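Local atomic coordinates of intracellular protein transport protein USO1 (Saccharomyces cerevisiae S288c, PDB entry 6LSU), a protein that acts in protein transport from the endoplasmic reticulum to the Golgi complex, here represented by the globular head of a homodimeric vesicle tether with a coiled-coil tail. Residues A[104-109]-A[169-174]; A[119-124]-A[299-304]; A[213-218]-A[260-265]; A[236-241]-A[280-285]; A[246-251]-A[293-298]. One frame throughout, in Å; residues are numbered along the deposited sequence.

Contact 1: A[104-109]-A[169-174]; sequences GWISQQ and LLEAVM
Glu-171 OE1 is hydrogen-bonded to Ser-110 OG, one residue beyond segment 104-109, and rests 3.9 Å from Ser-107 CA. Ser-107 OG lies 4.3 Å from Glu-171 OE1 and is hydrogen-bonded to Glu-209 OE1 of helix 204-218, which also comes close to Glu-171 OE2. Two carboxylates so near each other could favour a proton on one of them, and the two serine hydroxyls are likely to soften the repulsion. The glutamate chain is extended beyond CG (chi2 176°), which carries its carboxylate past Ile-106 to the serines.

Ile-106 supplies the apolar half. Its two branches divide the work. CG2 stands anti to the backbone N and packs on the flank of the glutamate, touching CB and lying 3.9 Å from Glu-171 CD. The longer branch ends in CD1, which meets Ala-172 CB at 4.2 Å. The Ile-106 and Glu-171 side chains cross obliquely. Replacing Glu-171 with an alanine would remove the carboxylate, probably leaving Ser-110 OG without that partner and the Ile-106 CG2 methyl less covered.

The short helical segments approach to 9.2 Å between axes and cross at 57°. Segment 169-174 belongs to ARM 2, and the contact is part of the helix-on-helix core of the armadillo alpha-solenoid.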
# COMPACT_ATOMS: atom_id res chain seq x y z
N GLY A 104 -27.67 -4.31 10.77
CA GLY A 104 -26.56 -4.87 9.98
C GLY A 104 -26.09 -3.93 8.88
O GLY A 104 -24.89 -3.61 8.82
N TRP A 105 -27.01 -3.44 8.07
CA TRP A 105 -26.75 -2.37 7.07
C TRP A 105 -26.08 -1.15 7.74
O TRP A 105 -25.11 -0.58 7.18
CB TRP A 105 -28.06 -2.01 6.37
CG TRP A 105 -27.84 -0.98 5.31
CD1 TRP A 105 -27.47 -1.19 4.01
CD2 TRP A 105 -27.88 0.43 5.51
NE1 TRP A 105 -27.29 0.01 3.39
CE2 TRP A 105 -27.52 1.02 4.28
CE3 TRP A 105 -28.19 1.25 6.60
CZ2 TRP A 105 -27.46 2.39 4.12
CZ3 TRP A 105 -28.10 2.61 6.44
CH2 TRP A 105 -27.75 3.16 5.21
N ILE A 106 -26.55 -0.72 8.91
CA ILE A 106 -26.04 0.53 9.54
C ILE A 106 -24.57 0.33 9.89
O ILE A 106 -23.74 1.22 9.51
CB ILE A 106 -26.85 0.96 10.75
CG1 ILE A 106 -28.25 1.43 10.35
CG2 ILE A 106 -26.13 2.04 11.54
CD1 ILE A 106 -29.19 1.62 11.53
N SER A 107 -24.25 -0.79 10.54
CA SER A 107 -22.85 -1.12 10.94
C SER A 107 -21.97 -1.17 9.70
O SER A 107 -20.98 -0.38 9.65
CB SER A 107 -22.78 -2.36 11.71
OG SER A 107 -23.42 -2.13 12.96
N GLN A 108 -22.39 -1.95 8.69
CA GLN A 108 -21.65 -2.13 7.41
C GLN A 108 -21.37 -0.76 6.78
O GLN A 108 -20.20 -0.53 6.34
CB GLN A 108 -22.44 -3.01 6.44
CG GLN A 108 -21.82 -3.09 5.05
CD GLN A 108 -22.84 -3.65 4.07
OE1 GLN A 108 -22.98 -4.87 3.90
NE2 GLN A 108 -23.63 -2.74 3.50
N GLN A 109 -22.33 0.16 6.77
CA GLN A 109 -22.05 1.54 6.23
C GLN A 109 -20.97 2.22 7.07
O GLN A 109 -20.08 2.85 6.47
CB GLN A 109 -23.28 2.44 6.22
CG GLN A 109 -24.40 1.91 5.36
CD GLN A 109 -23.86 1.47 4.03
OE1 GLN A 109 -23.87 0.27 3.74
NE2 GLN A 109 -23.31 2.42 3.24
N LEU A 169 -28.80 5.16 15.51
CA LEU A 169 -29.57 6.19 14.77
C LEU A 169 -28.59 7.23 14.23
O LEU A 169 -28.68 7.58 13.05
CB LEU A 169 -30.66 6.82 15.65
CG LEU A 169 -31.60 7.78 14.93
CD1 LEU A 169 -32.26 7.12 13.72
CD2 LEU A 169 -32.65 8.31 15.89
N LEU A 170 -27.65 7.65 15.07
CA LEU A 170 -26.55 8.58 14.68
C LEU A 170 -25.67 8.01 13.57
O LEU A 170 -25.21 8.82 12.72
CB LEU A 170 -25.72 8.88 15.92
CG LEU A 170 -26.41 9.87 16.85
CD1 LEU A 170 -25.55 10.14 18.08
CD2 LEU A 170 -26.72 11.17 16.10
N GLU A 171 -25.39 6.71 13.61
CA GLU A 171 -24.64 6.05 12.51
C GLU A 171 -25.47 6.18 11.23
O GLU A 171 -24.90 6.39 10.19
CB GLU A 171 -24.36 4.56 12.79
CG GLU A 171 -23.23 4.25 13.73
CD GLU A 171 -23.18 2.73 13.96
OE1 GLU A 171 -22.42 2.02 13.23
OE2 GLU A 171 -23.96 2.22 14.79
N ALA A 172 -26.77 5.98 11.30
CA ALA A 172 -27.67 6.06 10.12
C ALA A 172 -27.62 7.46 9.51
O ALA A 172 -27.46 7.58 8.27
CB ALA A 172 -29.06 5.67 10.53
N VAL A 173 -27.67 8.50 10.33
CA VAL A 173 -27.65 9.89 9.78
C VAL A 173 -26.23 10.21 9.32
O VAL A 173 -26.11 10.95 8.34
CB VAL A 173 -28.25 10.92 10.76
CG1 VAL A 173 -29.52 10.36 11.40
CG2 VAL A 173 -27.27 11.39 11.80
N MET A 174 -25.17 9.67 9.94
CA MET A 174 -23.76 9.95 9.51
C MET A 174 -23.48 9.28 8.15
O MET A 174 -22.70 9.83 7.37
CB MET A 174 -22.71 9.45 10.49
CG MET A 174 -22.50 10.32 11.70
SD MET A 174 -21.93 12.03 11.43
CE MET A 174 -20.60 11.84 10.26

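Contact 2: A[119-124]-A[299-304]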
# COMPACT_ATOMS: atom_id res chain seq x y z
N SER A 119 -12.28 -7.56 2.19
CA SER A 119 -13.06 -7.39 0.93
C SER A 119 -13.72 -8.72 0.59
O SER A 119 -14.94 -8.78 0.40
CB SER A 119 -12.23 -6.86 -0.24
OG SER A 119 -11.25 -5.91 0.18
N PRO A 120 -12.95 -9.84 0.57
CA PRO A 120 -13.53 -11.16 0.33
C PRO A 120 -14.72 -11.40 1.28
O PRO A 120 -15.80 -11.70 0.81
CB PRO A 120 -12.37 -12.14 0.56
CG PRO A 120 -11.11 -11.31 0.38
CD PRO A 120 -11.50 -9.91 0.83
N LEU A 121 -14.50 -11.17 2.58
CA LEU A 121 -15.41 -11.55 3.69
C LEU A 121 -16.66 -10.67 3.75
O LEU A 121 -17.60 -11.05 4.47
CB LEU A 121 -14.67 -11.45 5.03
CG LEU A 121 -13.43 -12.34 5.20
CD1 LEU A 121 -13.39 -12.91 6.61
CD2 LEU A 121 -13.39 -13.46 4.17
N VAL A 122 -16.67 -9.51 3.08
CA VAL A 122 -17.88 -8.64 2.96
C VAL A 122 -18.06 -8.27 1.48
O VAL A 122 -17.60 -7.17 1.08
CB VAL A 122 -17.78 -7.40 3.89
CG1 VAL A 122 -19.00 -6.50 3.73
CG2 VAL A 122 -17.60 -7.78 5.35
N MET A 123 -18.69 -9.17 0.71
CA MET A 123 -19.13 -8.94 -0.70
C MET A 123 -20.58 -8.44 -0.69
O MET A 123 -21.49 -9.22 -1.06
CB MET A 123 -19.02 -10.21 -1.55
CG MET A 123 -19.28 -9.98 -3.04
SD MET A 123 -19.04 -11.44 -4.11
CE MET A 123 -17.32 -11.26 -4.57
N LYS A 124 -20.79 -7.18 -0.27
CA LYS A 124 -22.14 -6.55 -0.11
C LYS A 124 -22.12 -5.08 -0.59
O LYS A 124 -21.07 -4.39 -0.42
CB LYS A 124 -22.60 -6.65 1.35
CG LYS A 124 -22.72 -8.06 1.92
CD LYS A 124 -23.70 -8.17 3.07
CE LYS A 124 -23.41 -9.33 4.00
NZ LYS A 124 -24.22 -9.24 5.24
N TRP A 299 -3.56 -18.36 10.29
CA TRP A 299 -3.71 -17.23 9.35
C TRP A 299 -5.04 -17.44 8.62
O TRP A 299 -5.37 -18.58 8.32
CB TRP A 299 -2.51 -17.10 8.42
CG TRP A 299 -1.34 -16.38 9.04
CD1 TRP A 299 -0.15 -16.94 9.40
CD2 TRP A 299 -1.23 -14.98 9.38
NE1 TRP A 299 0.68 -16.00 9.89
CE2 TRP A 299 0.04 -14.79 9.94
CE3 TRP A 299 -2.09 -13.89 9.32
CZ2 TRP A 299 0.48 -13.54 10.40
CZ3 TRP A 299 -1.67 -12.66 9.77
CH2 TRP A 299 -0.40 -12.49 10.31
N ASN A 300 -5.81 -16.36 8.51
CA ASN A 300 -7.07 -16.25 7.76
C ASN A 300 -7.21 -14.80 7.32
O ASN A 300 -6.36 -14.01 7.73
CB ASN A 300 -8.25 -16.70 8.60
CG ASN A 300 -8.56 -15.78 9.78
OD1 ASN A 300 -8.30 -14.56 9.77
ND2 ASN A 300 -9.22 -16.36 10.76
N ASP A 301 -8.22 -14.51 6.52
CA ASP A 301 -8.39 -13.23 5.82
C ASP A 301 -8.55 -12.11 6.85
O ASP A 301 -8.02 -11.05 6.68
CB ASP A 301 -9.59 -13.33 4.88
CG ASP A 301 -9.28 -14.04 3.58
OD1 ASP A 301 -8.20 -13.79 3.03
OD2 ASP A 301 -10.08 -14.86 3.15
N GLN A 302 -9.22 -12.38 7.96
CA GLN A 302 -9.43 -11.33 8.98
C GLN A 302 -8.09 -10.96 9.63
O GLN A 302 -7.79 -9.70 9.82
CB GLN A 302 -10.48 -11.78 9.98
CG GLN A 302 -10.87 -10.68 10.95
CD GLN A 302 -11.32 -9.45 10.20
OE1 GLN A 302 -12.35 -9.47 9.55
NE2 GLN A 302 -10.62 -8.33 10.33
N ARG A 303 -7.29 -11.98 10.00
CA ARG A 303 -6.01 -11.68 10.72
C ARG A 303 -5.02 -11.02 9.77
O ARG A 303 -4.31 -10.10 10.21
CB ARG A 303 -5.45 -12.96 11.31
CG ARG A 303 -6.46 -13.60 12.25
CD ARG A 303 -6.07 -14.98 12.61
NE ARG A 303 -7.00 -15.41 13.61
CZ ARG A 303 -6.77 -16.36 14.46
NH1 ARG A 303 -5.64 -17.03 14.40
NH2 ARG A 303 -7.69 -16.62 15.36
N ILE A 304 -5.07 -11.39 8.49
CA ILE A 304 -4.26 -10.74 7.41
C ILE A 304 -4.58 -9.25 7.34
O ILE A 304 -3.63 -8.42 7.33
CB ILE A 304 -4.47 -11.42 6.04
CG1 ILE A 304 -3.77 -12.79 6.06
CG2 ILE A 304 -3.99 -10.52 4.88
CD1 ILE A 304 -4.10 -13.70 4.87
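Leu-121 lays its isobutyl end across the Asp-301 side chain, and this is the closer-packed part of the contact. CD2 does most of the touching. It lies 3.9 Å from Asp-301 CB and 3.7 Å from Asp-301 OD2. The branch leans out from the loop to the first turn of helix 301-317. The other methyl, Leu-121 CD1, stays 4.4 Å from Gln-302 N. Pro-120 and Leu-121 are both exposed and poorly ordered, so their exact positions deserve caution.

The proline side is looser. Pro-120 CB comes only to 4.4 Å from Asp-301 OD2. Pro-120 and Leu-121 occupy the middle of a type I beta turn from Ser-119 to Val-122.

The helix side is better fixed. Asn-300 is the N-cap residue, and its OD1 accepts from Arg-303 N at 2.8 Å, nearly straight at 166°. Gln-302 is buried, and its NE2 is hydrogen-bonded to Asn-306 and Asn-254. Asp-301 OD1 has a long, weak ion pair with Lys-353.

The contact joins the loop after helix 103-112 to the start of a helix in ARM 5. Methyl groups meet a carboxylate here without a polar bond between the segments, which is consistent with a weak association made by van der Waals contact alone, at a poorly ordered loop.

Contact 3: A[213-218]-A[260-265]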
# COMPACT_ATOMS: atom_id res chain seq x y z
N LEU A 213 -19.22 4.41 15.28
CA LEU A 213 -19.77 5.79 15.18
C LEU A 213 -18.54 6.71 15.26
O LEU A 213 -18.41 7.70 14.48
CB LEU A 213 -20.81 6.04 16.27
CG LEU A 213 -21.32 7.48 16.40
CD1 LEU A 213 -22.00 7.94 15.13
CD2 LEU A 213 -22.28 7.67 17.59
N LEU A 214 -17.60 6.35 16.13
CA LEU A 214 -16.38 7.17 16.22
C LEU A 214 -15.66 7.15 14.86
O LEU A 214 -15.18 8.20 14.43
CB LEU A 214 -15.54 6.61 17.36
CG LEU A 214 -16.00 7.09 18.73
CD1 LEU A 214 -15.43 6.21 19.83
CD2 LEU A 214 -15.58 8.54 18.94
N MET A 215 -15.58 5.99 14.19
CA MET A 215 -14.96 5.92 12.86
C MET A 215 -15.63 6.94 11.93
O MET A 215 -14.89 7.65 11.22
CB MET A 215 -15.10 4.54 12.22
CG MET A 215 -14.08 3.52 12.70
SD MET A 215 -14.55 1.87 12.12
CE MET A 215 -14.59 2.28 10.38
N ALA A 216 -16.95 6.95 11.88
CA ALA A 216 -17.80 7.81 11.01
C ALA A 216 -17.54 9.27 11.30
O ALA A 216 -17.47 10.04 10.38
CB ALA A 216 -19.25 7.54 11.25
N VAL A 217 -17.42 9.63 12.55
CA VAL A 217 -17.42 11.05 12.96
C VAL A 217 -16.01 11.65 12.72
O VAL A 217 -15.95 12.80 12.17
CB VAL A 217 -17.93 11.18 14.41
CG1 VAL A 217 -17.50 12.48 15.02
CG2 VAL A 217 -19.44 11.06 14.44
N VAL A 218 -14.94 10.93 13.08
CA VAL A 218 -13.54 11.44 12.92
C VAL A 218 -13.11 11.39 11.44
O VAL A 218 -12.20 12.12 11.11
CB VAL A 218 -12.48 10.67 13.75
CG1 VAL A 218 -12.91 10.41 15.18
CG2 VAL A 218 -12.09 9.36 13.10
N ILE A 260 -8.12 3.85 14.86
CA ILE A 260 -6.74 4.40 15.07
C ILE A 260 -6.24 4.97 13.75
O ILE A 260 -5.57 6.02 13.79
CB ILE A 260 -5.78 3.35 15.63
CG1 ILE A 260 -6.22 2.80 16.97
CG2 ILE A 260 -4.37 3.95 15.75
CD1 ILE A 260 -5.16 1.86 17.60
N ASN A 261 -6.52 4.31 12.64
CA ASN A 261 -6.04 4.75 11.32
C ASN A 261 -6.66 6.11 10.99
O ASN A 261 -5.91 7.00 10.61
CB ASN A 261 -6.29 3.67 10.25
CG ASN A 261 -5.72 4.04 8.90
OD1 ASN A 261 -6.21 4.99 8.27
ND2 ASN A 261 -4.69 3.32 8.49
N ASN A 262 -7.98 6.25 11.11
CA ASN A 262 -8.71 7.48 10.72
C ASN A 262 -8.31 8.64 11.65
O ASN A 262 -8.36 9.81 11.18
CB ASN A 262 -10.22 7.28 10.75
CG ASN A 262 -10.76 6.43 9.62
OD1 ASN A 262 -10.19 6.38 8.53
ND2 ASN A 262 -11.88 5.78 9.85
N ILE A 263 -7.94 8.38 12.92
CA ILE A 263 -7.52 9.48 13.84
C ILE A 263 -6.11 10.00 13.46
O ILE A 263 -5.83 11.18 13.85
CB ILE A 263 -7.56 8.99 15.30
CG1 ILE A 263 -8.97 8.64 15.76
CG2 ILE A 263 -6.90 9.97 16.25
CD1 ILE A 263 -9.00 7.68 16.91
N LEU A 264 -5.25 9.18 12.79
CA LEU A 264 -3.83 9.53 12.46
C LEU A 264 -3.65 10.01 11.01
O LEU A 264 -2.80 10.85 10.76
CB LEU A 264 -2.90 8.34 12.70
CG LEU A 264 -2.89 7.79 14.12
CD1 LEU A 264 -1.86 6.71 14.28
CD2 LEU A 264 -2.62 8.90 15.11
N LYS A 265 -4.44 9.48 10.07
CA LYS A 265 -4.29 9.80 8.63
C LYS A 265 -4.26 11.32 8.51
O LYS A 265 -5.22 11.96 8.92
CB LYS A 265 -5.41 9.18 7.79
CG LYS A 265 -5.00 8.80 6.36
CD LYS A 265 -4.80 7.30 6.18
CE LYS A 265 -4.17 6.86 4.86
NZ LYS A 265 -4.00 5.38 4.83
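Val-218 and Ile-263 bring the backbones closest, with their CA atoms 6.4 Å apart, where two helical segments run nearly parallel at 18° with axes 9.3 Å from each other. Val-218 points toward the other segment and makes the apolar contacts. Its CG2 sits between its own backbone N and carbonyl carbon, the crowded position, and from there packs on Asn-262 CB at 3.7 Å. The Val-218 and Asn-262 side chains cross at about a right angle. The same methyl also meets Ile-263 CG1 at 4.2 Å.

Asn-262 turns its amide to Met-215, with ND2 3.8 Å from Met-215 O. The hydrogen bond of that ND2 goes to Asn-114 O in a loop, so the buried amide nitrogen is satisfied. Val-228 of helix 222-229 touches both Val-218 and Ile-263. The two segments lie in ARM 3 and ARM 4, and their near-parallel stacking is characteristic of successive repeats in an armadillo alpha-solenoid.

Contact 4: A[236-241]-A[280-285]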
# COMPACT_ATOMS: atom_id res chain seq x y z
N ARG A 236 -7.49 3.40 25.32
CA ARG A 236 -8.79 2.69 25.32
C ARG A 236 -8.80 1.62 24.22
O ARG A 236 -9.06 0.44 24.51
CB ARG A 236 -9.93 3.69 25.08
CG ARG A 236 -10.11 4.69 26.21
CD ARG A 236 -11.35 5.54 25.99
NE ARG A 236 -11.36 6.76 26.78
CZ ARG A 236 -12.19 7.01 27.79
NH1 ARG A 236 -13.10 6.11 28.16
NH2 ARG A 236 -12.11 8.17 28.43
N LEU A 237 -8.51 2.03 22.98
CA LEU A 237 -8.65 1.15 21.79
C LEU A 237 -7.67 -0.02 21.91
O LEU A 237 -8.12 -1.14 21.62
CB LEU A 237 -8.44 1.98 20.51
CG LEU A 237 -9.58 2.95 20.18
CD1 LEU A 237 -9.34 3.64 18.85
CD2 LEU A 237 -10.91 2.24 20.18
N PHE A 238 -6.43 0.21 22.35
CA PHE A 238 -5.42 -0.86 22.63
C PHE A 238 -5.88 -1.82 23.74
O PHE A 238 -5.62 -3.02 23.58
CB PHE A 238 -4.01 -0.32 22.92
CG PHE A 238 -3.23 -0.07 21.65
CD1 PHE A 238 -2.91 -1.13 20.81
CD2 PHE A 238 -2.90 1.21 21.23
CE1 PHE A 238 -2.26 -0.92 19.61
CE2 PHE A 238 -2.23 1.41 20.03
CZ PHE A 238 -1.92 0.34 19.23
N SER A 239 -6.60 -1.39 24.77
CA SER A 239 -7.08 -2.34 25.82
C SER A 239 -8.18 -3.17 25.19
O SER A 239 -8.17 -4.37 25.43
CB SER A 239 -7.56 -1.71 27.08
OG SER A 239 -7.08 -0.38 27.16
N ILE A 240 -9.06 -2.56 24.39
CA ILE A 240 -10.15 -3.34 23.72
C ILE A 240 -9.48 -4.40 22.83
O ILE A 240 -9.85 -5.56 22.92
CB ILE A 240 -11.10 -2.42 22.94
CG1 ILE A 240 -11.73 -1.35 23.84
CG2 ILE A 240 -12.16 -3.26 22.23
CD1 ILE A 240 -12.62 -0.39 23.10
N ILE A 241 -8.51 -3.99 22.00
CA ILE A 241 -7.75 -4.91 21.11
C ILE A 241 -7.16 -6.04 21.97
O ILE A 241 -7.41 -7.21 21.61
CB ILE A 241 -6.67 -4.17 20.30
CG1 ILE A 241 -7.30 -3.22 19.26
CG2 ILE A 241 -5.69 -5.16 19.62
CD1 ILE A 241 -6.37 -2.19 18.73
N LEU A 280 3.74 2.88 20.82
CA LEU A 280 4.67 2.02 20.05
C LEU A 280 4.82 0.64 20.69
O LEU A 280 4.67 -0.37 20.01
CB LEU A 280 6.03 2.68 19.90
CG LEU A 280 6.07 3.76 18.83
CD1 LEU A 280 7.51 4.10 18.48
CD2 LEU A 280 5.28 3.32 17.61
N PRO A 281 5.13 0.52 22.00
CA PRO A 281 5.32 -0.80 22.60
C PRO A 281 4.08 -1.68 22.43
O PRO A 281 4.20 -2.86 22.28
CB PRO A 281 5.53 -0.50 24.08
CG PRO A 281 5.90 0.95 24.14
CD PRO A 281 5.22 1.62 22.97
N LYS A 282 2.90 -1.05 22.47
CA LYS A 282 1.59 -1.72 22.32
C LYS A 282 1.42 -2.23 20.88
O LYS A 282 1.03 -3.38 20.71
CB LYS A 282 0.47 -0.75 22.71
CG LYS A 282 0.29 -0.60 24.21
CD LYS A 282 -0.06 0.79 24.65
CE LYS A 282 -0.60 0.81 26.05
NZ LYS A 282 -1.43 2.03 26.24
N LEU A 283 1.70 -1.38 19.89
CA LEU A 283 1.60 -1.69 18.44
C LEU A 283 2.62 -2.79 18.08
O LEU A 283 2.24 -3.77 17.42
CB LEU A 283 1.87 -0.40 17.67
CG LEU A 283 1.61 -0.47 16.17
CD1 LEU A 283 0.19 -0.92 15.92
CD2 LEU A 283 1.83 0.89 15.54
N ALA A 284 3.85 -2.65 18.56
CA ALA A 284 4.93 -3.65 18.47
C ALA A 284 4.43 -4.97 19.03
O ALA A 284 4.72 -6.01 18.45
CB ALA A 284 6.12 -3.23 19.27
N HIS A 285 3.78 -4.93 20.18
CA HIS A 285 3.39 -6.18 20.88
C HIS A 285 2.37 -6.95 20.00
O HIS A 285 2.42 -8.23 19.94
CB HIS A 285 2.85 -5.86 22.28
CG HIS A 285 2.21 -7.06 22.87
ND1 HIS A 285 2.99 -8.09 23.39
CD2 HIS A 285 0.91 -7.43 22.99
CE1 HIS A 285 2.18 -9.05 23.81
NE2 HIS A 285 0.90 -8.67 23.59
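Phe-238 takes Lys-282 CB over one face of its ring. The carbon lies 3.9 Å from the centroid of the Phe-238 ring and only 12° off the ring normal, a CH-pi contact above the centre. The lysine chain bends at chi2 (143°) as it leaves the ring. Only its root carries the contact.

The far end of the ring meets Leu-283. Phe-238 CZ is 4.1 Å from Leu-283 CD1, and Phe-238 CE1 is 4.0 Å from Leu-283 N, which approaches obliquely. Leu-283 has its CG anti to the backbone N (chi1 -171°), which sets the CD1 methyl against the ring. Replacing Phe-238 by an alanine would remove the ring, probably leaving Lys-282 CB without its CH-pi partner and opening a gap beside Leu-283.

The next shell frames the ring. Ile-260, Phe-274 and Asn-279 touch Phe-238, and Phe-274 touches Leu-283 as well. Ile-313 and Val-314 pack on Leu-283.

The contact joins helix 233-244 of ARM 4 to helix 280-287 of ARM 5. Helices 251-264 and 268-276 supply neighbours of the aromatic ring, while helix 301-317 backs the leucine.

Contact 5: A[246-251]-A[293-298]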
# COMPACT_ATOMS: atom_id res chain seq x y z
N GLY A 246 -6.20 -9.49 20.41
CA GLY A 246 -5.21 -8.91 19.49
C GLY A 246 -5.53 -9.24 18.05
O GLY A 246 -6.72 -9.24 17.65
N LEU A 247 -4.50 -9.55 17.26
CA LEU A 247 -4.66 -9.95 15.84
C LEU A 247 -5.73 -11.03 15.72
O LEU A 247 -6.47 -11.02 14.67
CB LEU A 247 -3.31 -10.44 15.32
CG LEU A 247 -2.56 -9.45 14.42
CD1 LEU A 247 -2.79 -8.00 14.81
CD2 LEU A 247 -1.08 -9.77 14.40
N ARG A 248 -5.87 -11.89 16.73
CA ARG A 248 -6.88 -12.99 16.70
C ARG A 248 -8.29 -12.48 17.05
O ARG A 248 -9.22 -13.25 16.90
CB ARG A 248 -6.43 -14.15 17.58
CG ARG A 248 -5.20 -14.84 17.01
CD ARG A 248 -4.63 -15.92 17.89
NE ARG A 248 -3.54 -15.38 18.69
CZ ARG A 248 -2.45 -16.05 19.07
NH1 ARG A 248 -2.29 -17.32 18.74
NH2 ARG A 248 -1.52 -15.44 19.77
N GLY A 249 -8.47 -11.22 17.46
CA GLY A 249 -9.82 -10.61 17.42
C GLY A 249 -10.38 -10.69 16.00
O GLY A 249 -9.63 -11.00 15.04
N SER A 250 -11.66 -10.50 15.80
CA SER A 250 -12.14 -10.45 14.41
C SER A 250 -12.48 -8.99 14.10
O SER A 250 -11.48 -8.15 14.13
CB SER A 250 -13.20 -11.50 14.18
OG SER A 250 -14.43 -11.12 14.76
N LEU A 251 -13.76 -8.65 13.89
CA LEU A 251 -14.11 -7.33 13.33
C LEU A 251 -13.82 -6.20 14.33
O LEU A 251 -13.32 -5.13 13.87
CB LEU A 251 -15.58 -7.35 12.91
CG LEU A 251 -15.82 -7.77 11.48
CD1 LEU A 251 -17.31 -7.52 11.17
CD2 LEU A 251 -14.95 -7.00 10.53
N GLN A 293 7.92 -19.38 19.00
CA GLN A 293 8.37 -20.80 19.06
C GLN A 293 7.19 -21.70 19.52
O GLN A 293 7.17 -22.88 19.11
CB GLN A 293 9.58 -20.96 19.98
CG GLN A 293 10.43 -22.20 19.64
CD GLN A 293 11.01 -22.94 20.82
OE1 GLN A 293 10.38 -23.11 21.86
NE2 GLN A 293 12.23 -23.44 20.65
N ASP A 294 6.23 -21.14 20.28
CA ASP A 294 5.18 -21.87 21.05
C ASP A 294 4.12 -22.45 20.13
O ASP A 294 4.04 -23.67 20.03
CB ASP A 294 4.50 -20.98 22.09
CG ASP A 294 5.17 -21.02 23.44
OD1 ASP A 294 6.31 -21.49 23.51
OD2 ASP A 294 4.53 -20.58 24.42
N GLU A 295 3.28 -21.61 19.52
CA GLU A 295 2.18 -22.08 18.63
C GLU A 295 2.60 -21.80 17.18
O GLU A 295 3.62 -21.09 16.99
CB GLU A 295 0.86 -21.35 18.90
CG GLU A 295 0.73 -20.78 20.30
CD GLU A 295 0.50 -19.28 20.37
OE1 GLU A 295 -0.30 -18.85 21.23
OE2 GLU A 295 1.13 -18.54 19.58
N VAL A 296 1.85 -22.39 16.23
CA VAL A 296 1.96 -21.95 14.82
C VAL A 296 0.76 -21.04 14.56
O VAL A 296 -0.37 -21.51 14.43
CB VAL A 296 2.01 -23.12 13.83
CG1 VAL A 296 2.24 -22.61 12.41
CG2 VAL A 296 3.05 -24.13 14.24
N PHE A 297 1.02 -19.75 14.54
CA PHE A 297 -0.06 -18.75 14.33
C PHE A 297 -0.93 -19.15 13.13
O PHE A 297 -0.42 -19.52 12.03
CB PHE A 297 0.55 -17.37 14.18
CG PHE A 297 -0.49 -16.27 14.19
CD1 PHE A 297 -0.92 -15.71 15.39
CD2 PHE A 297 -1.05 -15.83 13.00
CE1 PHE A 297 -1.81 -14.66 15.39
CE2 PHE A 297 -1.98 -14.81 13.02
CZ PHE A 297 -2.36 -14.23 14.20
N PHE A 298 -2.25 -19.11 13.37
CA PHE A 298 -3.28 -19.51 12.38
C PHE A 298 -3.72 -18.28 11.60
O PHE A 298 -4.11 -17.27 12.18
CB PHE A 298 -4.48 -20.17 13.03
CG PHE A 298 -5.54 -20.44 12.00
CD1 PHE A 298 -5.30 -21.36 11.00
CD2 PHE A 298 -6.73 -19.72 11.99
CE1 PHE A 298 -6.27 -21.61 10.04
CE2 PHE A 298 -7.67 -19.93 10.99
CZ PHE A 298 -7.45 -20.89 10.03
O HOH W 1 -3.57 -19.21 16.46
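Arg-248 and Phe-297 join two inter-helix loops of the armadillo solenoid, one in ARM 4 and one in ARM 5. The arginine starts with CG anti to its carbonyl carbon and then bends sharply at chi3 (-96°). The bend turns one face of the guanidinium to Phe-297 CE1. That carbon sits off-centre, 3.8 Å above the guanidinium plane of Arg-248, and the guanidinium and ring planes are 54° apart, so the groups are tilted and not stacked flat. Arg-248 CG also lies 3.8 Å from Phe-297 CE1.

Phe-297 swings its ring to this loop with CG anti to the backbone N. Its CZ reaches Leu-247 CB at 4.1 Å. The same ring packs edge-to-face with Trp-299, and Ile-307 of helix 301-317 touches Leu-247.

Glu-295 is exposed, and its chain is bent at chi2. It meets the arginine from the opposite direction in a salt bridge, Arg-248 NH1 to Glu-295 OE1. The carboxylate and guanidinium planes are 79° apart, so the groups do not pair side by side in one plane, and the 3.5 Å between NH1 and OE1 makes the bridge a long one. A water also lies between the segments: it accepts from Arg-248 NH1 at 3.2 Å and only weakly from Phe-298 N.

From the N terminus, contact 1 closes first, returning helix 160-174 to helix 103-112. Contact 2 opens inside that loop, at 119-124, and closes only at 299-304, so the two cross. Its long loop encloses contacts 3, 4 and 5, which all follow contact 1 in series. These three cross one another, as each opens before the previous one closes. Contact 3 ties ARM 3 to ARM 4; contacts 4 and 5 tie ARM 4 to ARM 5. Neighbours also touch directly. Leu-213 and Val-217 join contact 3 to contact 1, Ile-260 meets Leu-237 and Phe-238 of contact 4, and Arg-303 of contact 2 reaches Phe-298 O of contact 5.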